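Local coordinates for putative carbonic anhydrase (Streptococcus mutans, PDB 3LAS) that catalyses, as a zinc-dependent beta-class carbonic anhydrase, the interconversion of carbon dioxide and hydrogencarbonate, at the interface of chains A and B. Residues are numbered along the deposited sequence; one frame, centred on the assembly and turned at random. Chains: chain A/B, Putative carbonic anhydrase.

Contact 1 and contact 2 lie about 23 Å apart, measured between the centres of their C-alpha atoms, and have no residue in common. In contact 1, helix 5-20 of chain B packs on strands 33-38 and 85-91 of chain A and on the end of helix 45-49. Contact 2 sets helix 68-80 and the loop residue A:Leu143 against B:Val114, B:Gln119 and B:Phe121, in the loop between helices 101-112 and 127-140. The N-terminal helix and this loop thus both cross to the partner, and the two-fold axis repeats each contact with the chains exchanged. Such spread of contacts suits the dimer on which beta-class carbonic anhydrases are built.

Contact 1: the interface of chains A and B. Residues chain A 31, 33, 35, 49, 51, 87; chain B 5, 9, 12.
B:Phe9, on helix 5-20, pushes its ring into an apolar pocket of chain A and hides 94 Å² there. A:Leu51 CD2 comes in from the A:Leu49 side, over the rim, 3.5 Å from CE1 of B:Phe9, whereas A:Val33 CG1 lies nearer the ring plane, 3.7 Å beyond CE2. Near CE2, A:Ile35 CD1 of strand 33-38 is on the A:Leu49 side and A:Val87 CG2 of strand 85-91 on the other, close to the plane. A:Leu49 takes one face, with its CB 4.0 Å above the B:Phe9 ring plane and displaced toward the rim. The opposite face has the backbone carbonyl O of B:Tyr5, from the same helix, above its rim. With CG of B:Phe9 anti to its own carbonyl carbon (chi1 -65°), the ring points at the strands.

Farther out, B:Tyr5 crosses A:Thr31 at about a right angle. The methyl CG2 of A:Thr31 sits over the face of the B:Tyr5 ring, 3.6 Å from its centroid, in a CH-pi contact shifted toward CZ. A:Val33 touches both aromatic residues: CG1 the B:Phe9 ring, CG2 the CB of B:Tyr5 at 3.7 Å. At the polar rim, the hydroxyl OG1 of A:Thr31 accepts a weak hydrogen bond from A:Val33 N, and the carbonyl O of A:Leu49 lies 3.6 Å from B:Ala12 CB. By burying B:Phe9 among strand, helix-end and loop residues of chain A, the site anchors the N-terminal helix of one subunit on the other.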
ATOM      1  N   THR A  31      -0.512  -6.964  16.128  1.00  9.48           N
ATOM      2  CA  THR A  31       0.908  -6.781  16.455  1.00 10.45           C
ATOM      3  C   THR A  31       1.291  -5.360  16.742  1.00 10.28           C
ATOM      4  O   THR A  31       2.454  -5.083  17.107  1.00 11.55           O
ATOM      5  CB  THR A  31       1.876  -7.282  15.340  1.00 10.81           C
ATOM      6  OG1 THR A  31       1.716  -6.414  14.214  1.00 10.48           O
ATOM      7  CG2 THR A  31       1.554  -8.752  14.924  1.00 14.09           C
ATOM      8  N   VAL A  33       1.927  -3.159  14.572  1.00  8.32           N
ATOM      9  CA  VAL A  33       2.931  -2.767  13.580  1.00  7.20           C
ATOM     10  C   VAL A  33       2.256  -2.256  12.322  1.00  7.54           C
ATOM     11  O   VAL A  33       1.214  -2.811  11.881  1.00  8.65           O
ATOM     12  CB  VAL A  33       3.845  -3.968  13.205  1.00  8.88           C
ATOM     13  CG1 VAL A  33       4.862  -3.523  12.131  1.00 10.30           C
ATOM     14  CG2 VAL A  33       4.546  -4.530  14.408  1.00  9.08           C
ATOM     15  N   ILE A  35       3.639  -1.602   8.366  1.00  6.65           N
ATOM     16  CA  ILE A  35       4.750  -1.806   7.412  1.00  6.98           C
ATOM     17  C   ILE A  35       4.615  -0.854   6.285  1.00  7.22           C
ATOM     18  O   ILE A  35       3.496  -0.672   5.765  1.00  9.46           O
ATOM     19  CB  ILE A  35       4.646  -3.246   6.898  1.00  8.64           C
ATOM     20  CG1 ILE A  35       4.842  -4.242   8.085  1.00 10.12           C
ATOM     21  CG2 ILE A  35       5.702  -3.543   5.792  1.00  9.86           C
ATOM     22  CD1 ILE A  35       4.021  -5.506   7.860  1.00 11.65           C
ATOM     23  N   LEU A  49       6.603 -12.103   5.917  1.00  9.54           N
ATOM     24  CA  LEU A  49       6.791 -11.729   7.307  1.00  9.81           C
ATOM     25  C   LEU A  49       6.105 -12.630   8.281  1.00  9.77           C
ATOM     26  O   LEU A  49       6.169 -12.338   9.500  1.00 10.63           O
ATOM     27  CB  LEU A  49       6.426 -10.227   7.514  1.00 10.20           C
ATOM     28  CG  LEU A  49       7.117  -9.212   6.604  1.00  9.85           C
ATOM     29  CD1 LEU A  49       6.537  -7.808   6.934  1.00 12.56           C
ATOM     30  CD2 LEU A  49       8.618  -9.199   6.728  1.00 13.02           C
ATOM     31  N   LEU A  51       2.751 -13.040   8.621  1.00  9.55           N
ATOM     32  CA  LEU A  51       1.524 -12.385   9.170  1.00  9.57           C
ATOM     33  C   LEU A  51       0.353 -13.274   9.068  1.00  8.67           C
ATOM     34  O   LEU A  51      -0.026 -13.747   8.000  1.00 12.48           O
ATOM     35  CB  LEU A  51       1.207 -11.094   8.406  1.00  9.00           C
ATOM     36  CG  LEU A  51       2.385 -10.090   8.281  1.00 10.34           C
ATOM     37  CD1 LEU A  51       1.838  -8.908   7.469  1.00 13.50           C
ATOM     38  CD2 LEU A  51       2.869  -9.700   9.669  1.00 13.25           C
ATOM     39  N   VAL A  87       7.863  -0.545  10.271  1.00  8.21           N
ATOM     40  CA  VAL A  87       8.935  -1.202   9.504  1.00  7.86           C
ATOM     41  C   VAL A  87       8.960  -0.575   8.159  1.00  7.90           C
ATOM     42  O   VAL A  87       7.922  -0.580   7.453  1.00  9.84           O
ATOM     43  CB  VAL A  87       8.677  -2.715   9.397  1.00  8.20           C
ATOM     44  CG1 VAL A  87       9.777  -3.412   8.513  1.00 10.24           C
ATOM     45  CG2 VAL A  87       8.635  -3.375  10.740  1.00  9.31           C
TER
ATOM     46  N   TYR B   5       8.623  -6.252  17.473  1.00  9.99           N
ATOM     47  CA  TYR B   5       7.948  -7.245  16.705  1.00 10.32           C
ATOM     48  C   TYR B   5       8.656  -7.462  15.360  1.00  9.47           C
ATOM     49  O   TYR B   5       8.590  -8.592  14.802  1.00  9.79           O
ATOM     50  CB  TYR B   5       6.446  -6.881  16.521  1.00 12.27           C
ATOM     51  CG  TYR B   5       5.657  -8.057  16.347  1.00 18.81           C
ATOM     52  CD1 TYR B   5       4.976  -8.681  17.406  1.00 19.13           C
ATOM     53  CD2 TYR B   5       5.603  -8.626  15.104  1.00 19.18           C
ATOM     54  CE1 TYR B   5       4.241  -9.865  17.203  1.00 20.79           C
ATOM     55  CE2 TYR B   5       4.866  -9.802  14.904  1.00 21.20           C
ATOM     56  CZ  TYR B   5       4.243 -10.403  15.978  1.00 21.12           C
ATOM     57  OH  TYR B   5       3.519 -11.569  15.686  1.00 23.85           O
ATOM     58  N   PHE B   9       9.248 -10.873  12.838  1.00  9.23           N
ATOM     59  CA  PHE B   9       9.103 -10.981  11.385  1.00  9.41           C
ATOM     60  C   PHE B   9      10.371 -11.530  10.788  1.00  8.60           C
ATOM     61  O   PHE B   9      10.251 -12.401   9.891  1.00  9.34           O
ATOM     62  CB  PHE B   9       8.882  -9.591  10.755  1.00  9.91           C
ATOM     63  CG  PHE B   9       7.619  -8.855  11.119  1.00 12.13           C
ATOM     64  CD1 PHE B   9       6.560  -9.465  11.687  1.00 13.27           C
ATOM     65  CD2 PHE B   9       7.565  -7.486  10.688  1.00 12.60           C
ATOM     66  CE1 PHE B   9       5.336  -8.714  11.909  1.00 17.81           C
ATOM     67  CE2 PHE B   9       6.397  -6.689  10.877  1.00 14.90           C
ATOM     68  CZ  PHE B   9       5.367  -7.305  11.528  1.00 14.14           C
ATOM     69  N   ALA B  12      10.326 -15.302  11.392  1.00  9.26           N
ATOM     70  CA  ALA B  12       9.342 -15.977  10.577  1.00  9.35           C
ATOM     71  C   ALA B  12       9.742 -16.024   9.088  1.00  9.65           C
ATOM     72  O   ALA B  12       9.349 -16.916   8.330  1.00 10.25           O
ATOM     73  CB  ALA B  12       7.981 -15.258  10.687  1.00 10.98           C
TER

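Contact 2: the interface of chains A and B. Residues chain A 72, 75, 143; chain B 114, 119, 121.
A:Arg72 of helix 68-80 meets B:Phe121 in a loop of the neighbouring subunit, a helix-to-loop contact within the beta-class carbonic anhydrase dimer. A polar link is made by a hydrogen bond from the guanidinium NH1 of A:Arg72 to the backbone carbonyl O of B:Phe121, 2.9 Å long. It is bent, and the donor stands above the carbonyl plane, 47° out of it, instead of on a lone pair. The acceptor in turn is tilted modestly from the guanidinium plane. A bend at chi3 (73°) turns the end of the arginine toward this carbonyl after the first part of the chain has run out from the helix. Because the acceptor belongs to the backbone, the bond would depend on the course of the loop more than on which side chain it carries.

Apolar packing accompanies it. The arginine and phenylalanine side chains slide past each other in opposite directions, with CG of A:Arg72 3.9 Å from CD1 of B:Phe121 and the guanidinium and ring planes inclined by 52°. One turn along the helix, the side chains of A:Val75 and B:Phe121 cross at about a right angle, with CG1 of A:Val75 4.1 Å from CE1 of B:Phe121. Within chain B, CG of B:Gln119 lies over one face of that ring, although this glutamine is poorly ordered.

A separate apolar pair involves A:Leu143, whose two methyls diverge. CD2 touches CG1 of B:Val114 at 4.0 Å, the side chains meeting nearly perpendicular, while CD1 faces the amide end of B:Gln119, a contact made less certain by the disorder of that residue.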
ATOM      1  N   ARG A  72       0.055  10.597   6.642  1.00  7.69           N
ATOM      2  CA  ARG A  72      -1.348  10.622   6.968  1.00  8.87           C
ATOM      3  C   ARG A  72      -1.844   9.263   7.440  1.00  7.67           C
ATOM      4  O   ARG A  72      -2.595   9.131   8.428  1.00  8.75           O
ATOM      5  CB  ARG A  72      -2.120  11.081   5.707  1.00  9.35           C
ATOM      6  CG  ARG A  72      -3.659  11.034   5.835  1.00  7.93           C
ATOM      7  CD  ARG A  72      -4.322  11.164   4.492  1.00 10.02           C
ATOM      8  NE  ARG A  72      -4.194   9.957   3.669  1.00  8.52           N
ATOM      9  CZ  ARG A  72      -5.068   8.950   3.632  1.00  7.52           C
ATOM     10  NH1 ARG A  72      -6.153   8.864   4.389  1.00 10.10           N
ATOM     11  NH2 ARG A  72      -4.851   7.942   2.789  1.00  8.25           N
ATOM     12  N   VAL A  75      -0.453   8.228  10.850  1.00  8.56           N
ATOM     13  CA  VAL A  75      -1.065   8.913  12.005  1.00  8.69           C
ATOM     14  C   VAL A  75      -2.424   8.258  12.223  1.00  8.75           C
ATOM     15  O   VAL A  75      -2.826   8.023  13.429  1.00  8.66           O
ATOM     16  CB  VAL A  75      -1.217  10.407  11.660  1.00 10.43           C
ATOM     17  CG1 VAL A  75      -2.211  11.074  12.701  1.00 12.76           C
ATOM     18  CG2 VAL A  75       0.098  11.085  11.571  1.00 12.32           C
ATOM     19  N   LEU A 143       4.251  14.434  13.463  1.00 13.41           N
ATOM     20  CA  LEU A 143       3.071  13.633  13.552  1.00 13.41           C
ATOM     21  C   LEU A 143       3.434  12.214  13.948  1.00 12.69           C
ATOM     22  O   LEU A 143       2.472  11.427  14.174  1.00 14.15           O
ATOM     23  CB  LEU A 143       2.292  13.680  12.246  1.00 13.80           C
ATOM     24  CG  LEU A 143       1.662  15.027  11.884  1.00 14.94           C
ATOM     25  CD1 LEU A 143       1.178  15.074  10.463  1.00 17.24           C
ATOM     26  CD2 LEU A 143       0.493  15.223  12.825  1.00 17.75           C
TER
ATOM     27  N   VAL B 114      -0.444  18.363  18.811  1.00 14.96           N
ATOM     28  CA  VAL B 114      -0.195  19.003  17.480  1.00 18.50           C
ATOM     29  C   VAL B 114      -1.557  19.385  16.942  1.00 19.50           C
ATOM     30  O   VAL B 114      -2.576  18.671  17.144  1.00 23.04           O
ATOM     31  CB  VAL B 114       0.397  17.991  16.521  1.00 20.37           C
ATOM     32  CG1 VAL B 114       0.490  18.545  15.051  1.00 26.27           C
ATOM     33  CG2 VAL B 114       1.772  17.546  17.002  1.00 18.93           C
ATOM     34  N   GLN B 119      -5.212  19.763   7.737  1.00 29.19           N
ATOM     35  CA  GLN B 119      -4.859  18.593   6.957  1.00 28.43           C
ATOM     36  C   GLN B 119      -6.100  17.777   6.727  1.00 23.85           C
ATOM     37  O   GLN B 119      -6.955  17.682   7.578  1.00 25.90           O
ATOM     38  CB  GLN B 119      -3.831  17.742   7.705  1.00 29.57           C
ATOM     39  CG  GLN B 119      -3.628  16.331   7.184  1.00 33.81           C
ATOM     40  CD  GLN B 119      -2.250  15.839   7.566  1.00 39.39           C
ATOM     41  OE1 GLN B 119      -1.783  14.809   7.094  1.00 38.27           O
ATOM     42  NE2 GLN B 119      -1.587  16.605   8.422  1.00 40.94           N
ATOM     43  N   PHE B 121      -7.591  14.276   6.270  1.00 11.36           N
ATOM     44  CA  PHE B 121      -7.322  12.852   6.553  1.00 10.36           C
ATOM     45  C   PHE B 121      -8.153  11.959   5.661  1.00 10.67           C
ATOM     46  O   PHE B 121      -7.970  10.723   5.740  1.00 10.37           O
ATOM     47  CB  PHE B 121      -7.546  12.576   8.072  1.00 11.34           C
ATOM     48  CG  PHE B 121      -6.460  13.202   8.859  1.00 12.17           C
ATOM     49  CD1 PHE B 121      -5.227  12.571   9.051  1.00 13.82           C
ATOM     50  CD2 PHE B 121      -6.686  14.452   9.439  1.00 16.81           C
ATOM     51  CE1 PHE B 121      -4.188  13.183   9.786  1.00 16.59           C
ATOM     52  CE2 PHE B 121      -5.618  15.053  10.200  1.00 18.87           C
ATOM     53  CZ  PHE B 121      -4.426  14.403  10.324  1.00 18.47           C
TER